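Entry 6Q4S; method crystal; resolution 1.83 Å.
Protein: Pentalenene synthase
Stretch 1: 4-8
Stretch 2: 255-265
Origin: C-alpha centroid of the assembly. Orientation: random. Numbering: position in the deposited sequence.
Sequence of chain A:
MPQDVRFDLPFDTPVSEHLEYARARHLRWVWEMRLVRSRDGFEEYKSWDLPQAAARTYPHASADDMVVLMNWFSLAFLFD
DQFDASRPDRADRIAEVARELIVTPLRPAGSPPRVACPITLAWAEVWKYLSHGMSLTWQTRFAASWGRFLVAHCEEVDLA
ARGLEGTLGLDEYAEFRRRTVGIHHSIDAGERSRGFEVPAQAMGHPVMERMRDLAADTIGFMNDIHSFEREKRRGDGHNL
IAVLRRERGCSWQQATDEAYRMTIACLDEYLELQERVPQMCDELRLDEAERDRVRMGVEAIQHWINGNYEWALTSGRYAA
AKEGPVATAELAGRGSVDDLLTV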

# COMPACT_ATOMS: atom_id res chain seq x y z
N ASP A 4 -3.51 27.02 -29.95
CA ASP A 4 -4.14 26.10 -28.96
C ASP A 4 -4.19 24.64 -29.46
O ASP A 4 -4.94 24.31 -30.39
N VAL A 5 -3.39 23.78 -28.83
CA VAL A 5 -3.37 22.34 -29.12
C VAL A 5 -4.75 21.71 -28.77
O VAL A 5 -5.31 21.89 -27.66
N ARG A 6 -5.32 21.06 -29.78
CA ARG A 6 -6.54 20.27 -29.70
C ARG A 6 -6.11 18.86 -30.00
O ARG A 6 -5.10 18.63 -30.67
N PHE A 7 -6.84 17.89 -29.48
CA PHE A 7 -6.54 16.49 -29.82
C PHE A 7 -7.85 15.96 -30.34
O PHE A 7 -8.92 16.35 -29.83
N ASP A 8 -7.79 15.10 -31.33
CA ASP A 8 -8.99 14.38 -31.70
C ASP A 8 -8.83 12.93 -31.27
O ASP A 8 -8.11 12.15 -31.89
N ALA A 255 8.83 23.39 -29.22
CA ALA A 255 8.70 22.65 -27.95
C ALA A 255 7.22 22.19 -27.75
O ALA A 255 6.96 21.04 -27.39
N THR A 256 6.28 23.10 -28.04
CA THR A 256 4.85 22.76 -28.14
C THR A 256 4.58 21.65 -29.15
O THR A 256 3.94 20.65 -28.82
N ASP A 257 5.10 21.78 -30.36
CA ASP A 257 4.91 20.76 -31.37
C ASP A 257 5.43 19.42 -30.90
O ASP A 257 4.83 18.37 -31.16
N GLU A 258 6.61 19.43 -30.28
CA GLU A 258 7.16 18.20 -29.80
C GLU A 258 6.33 17.56 -28.60
O GLU A 258 6.17 16.38 -28.59
N ALA A 259 5.95 18.35 -27.62
CA ALA A 259 5.01 17.90 -26.57
C ALA A 259 3.77 17.22 -27.16
O ALA A 259 3.37 16.12 -26.75
N TYR A 260 3.22 17.82 -28.21
CA TYR A 260 2.09 17.27 -28.95
C TYR A 260 2.45 15.97 -29.58
O TYR A 260 1.72 14.99 -29.40
N ARG A 261 3.59 15.90 -30.26
CA ARG A 261 4.01 14.60 -30.83
C ARG A 261 4.26 13.47 -29.76
O ARG A 261 3.99 12.31 -29.99
N MET A 262 4.87 13.80 -28.64
CA MET A 262 5.07 12.82 -27.54
C MET A 262 3.73 12.20 -27.01
O MET A 262 3.62 10.99 -26.74
N THR A 263 2.75 13.08 -26.90
CA THR A 263 1.43 12.78 -26.41
C THR A 263 0.69 11.88 -27.34
O THR A 263 0.20 10.84 -26.91
N ILE A 264 0.66 12.22 -28.63
CA ILE A 264 0.10 11.35 -29.67
C ILE A 264 0.81 10.00 -29.78
O ILE A 264 0.17 8.97 -29.95
N ALA A 265 2.14 9.97 -29.65
CA ALA A 265 2.87 8.71 -29.58
C ALA A 265 2.49 7.79 -28.34
O ALA A 265 2.47 6.57 -28.49

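The contact between residues 4-8 and the helix 255-265 of pentalenene synthase is a small, essentially apolar one, in which an extended segment without regular secondary structure lays alternate side chains against a helix and forms no hydrogen bond or salt bridge across the interface. It illustrates a general principle: an irregular segment can pack on a helix without a hydrogen bond or salt bridge across the contact, its backbone directing every second side chain to the same surface. Here the residues that touch are at least 251 positions apart in sequence, and together the stretches bury 261 Å².

The alternation is plain along the segment. Val5 points its CA-to-CB bond toward the helix, Arg6 points away, and Phe7 starts sideways but brings the end of its ring nearer. Asp4 and Asp8, at the two ends, make no contact. On the helix, the contributing residues are Thr256, Tyr260, Thr263 and Ile264, whose spacings of four, three and one match the periodicity of an α-helix and so place them along one side. The backbone hydrogen bonds of the helix, such as Tyr260 N to Thr256 O at 3.0 Å and Ile264 N to Tyr260 O at 3.1 Å, hold that spacing.

Tyr260 is the hub. With chi1 in the t rotamer (176°) and chi2 at 71°, its CA-to-CB bond points sideways, yet its ring reaches across to meet three consecutive residues. Val5, also t, sets CG1 only 3.2 Å from Tyr260 CD1, a tight apolar approach, while its other methyl, CG2, lies 3.7 Å from CG2 of Thr256. The valine thus spans one turn of the helix with its two branches. Arg6 contributes through its backbone: its carbonyl O lies 3.5 Å from Tyr260 CE1, whereas its side chain comes no closer to the helix than 6.6 Å, from CB of Arg6 to CE1 of Tyr260.

Phe7, buried and in the m rotamer (-66°, with chi2 at 83°), extends the contact to the next turn. Its CE2 lies 3.7 Å from Tyr260 CD1 and 3.5 Å from Thr263 CG2. The two aromatic rings have centroids 5.5 Å apart and planes inclined at 49°, an oblique arrangement that is neither a stack nor an edge-to-face pair. Ile264, with chi1 m and chi2 t, adds a looser touch at the edge of the phenylalanine ring, where its CG1 is 4.3 Å from Phe7 CD2.

The two threonines show how a polar residue can serve an apolar contact. Both adopt m and present a methyl to the segment, while their hydroxyls find partners elsewhere. Thr263 OG1 donates to the carbonyl O of Ala259 at 2.8 Å, one turn back in its own helix, and Thr256 OG1 is hydrogen-bonded elsewhere in the structure. Charged groups are likewise kept apart from the packing: Arg261, whose CA-to-CB bond points away, forms a salt bridge within the helix, with NH2 2.9 Å from Glu258 OE2.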

# COMPACT_ATOMS: atom_id res chain seq x y z
CB ASP A 4 -5.55 26.58 -28.56
CG ASP A 4 -5.53 27.62 -27.45
OD1 ASP A 4 -4.63 27.54 -26.58
OD2 ASP A 4 -6.43 28.50 -27.43
CB VAL A 5 -2.17 21.62 -28.42
CG1 VAL A 5 -2.16 20.15 -28.72
CG2 VAL A 5 -0.82 22.16 -28.90
CB ARG A 6 -7.62 20.78 -30.72
CG ARG A 6 -8.69 21.72 -30.14
CD ARG A 6 -8.24 22.52 -28.91
NE ARG A 6 -9.09 23.67 -28.54
CZ ARG A 6 -8.82 24.55 -27.56
NH1 ARG A 6 -7.73 24.43 -26.79
NH2 ARG A 6 -9.64 25.56 -27.33
CB PHE A 7 -6.09 15.66 -28.59
CG PHE A 7 -4.78 16.09 -27.98
CD1 PHE A 7 -4.72 17.15 -27.10
CD2 PHE A 7 -3.60 15.45 -28.32
CE1 PHE A 7 -3.52 17.55 -26.53
CE2 PHE A 7 -2.39 15.86 -27.74
CZ PHE A 7 -2.37 16.90 -26.86
CB ASP A 8 -9.38 14.55 -33.17
CG ASP A 8 -10.84 14.17 -33.40
OD1 ASP A 8 -11.76 14.88 -32.87
OD2 ASP A 8 -11.04 13.14 -34.07
CB ALA A 255 9.17 23.52 -26.78
CB THR A 256 4.03 24.04 -28.35
OG1 THR A 256 4.28 24.92 -27.25
CG2 THR A 256 2.52 23.75 -28.43
CB ASP A 257 5.67 21.07 -32.71
CG ASP A 257 5.26 22.42 -33.40
OD1 ASP A 257 4.16 22.94 -33.12
OD2 ASP A 257 6.09 22.95 -34.21
CB GLU A 258 8.64 18.36 -29.41
CG GLU A 258 9.44 17.06 -29.12
CD GLU A 258 9.36 15.97 -30.18
OE1 GLU A 258 8.92 16.20 -31.35
OE2 GLU A 258 9.77 14.84 -29.84
CB ALA A 259 4.62 19.08 -25.70
CB TYR A 260 1.61 18.31 -29.97
CG TYR A 260 0.52 17.99 -30.93
CD1 TYR A 260 -0.80 17.85 -30.49
CD2 TYR A 260 0.76 17.97 -32.32
CE1 TYR A 260 -1.84 17.63 -31.39
CE2 TYR A 260 -0.27 17.76 -33.23
CZ TYR A 260 -1.57 17.59 -32.77
OH TYR A 260 -2.59 17.37 -33.65
CB ARG A 261 5.24 14.78 -31.76
CG ARG A 261 5.49 13.61 -32.72
CD ARG A 261 6.95 13.46 -33.18
NE ARG A 261 7.84 13.28 -32.03
CZ ARG A 261 7.94 12.18 -31.28
NH1 ARG A 261 7.27 11.05 -31.56
NH2 ARG A 261 8.73 12.20 -30.23
CB MET A 262 5.75 13.54 -26.39
CG MET A 262 7.22 13.88 -26.65
SD MET A 262 8.06 14.46 -25.16
CE MET A 262 8.23 12.95 -24.19
CB THR A 263 0.64 14.04 -26.15
OG1 THR A 263 1.34 14.87 -25.25
CG2 THR A 263 -0.71 13.72 -25.53
CB ILE A 264 0.05 12.10 -31.04
CG1 ILE A 264 -1.05 13.16 -30.97
CG2 ILE A 264 -0.17 11.15 -32.22
CD1 ILE A 264 -0.76 14.34 -31.86
CB ALA A 265 4.39 9.00 -29.57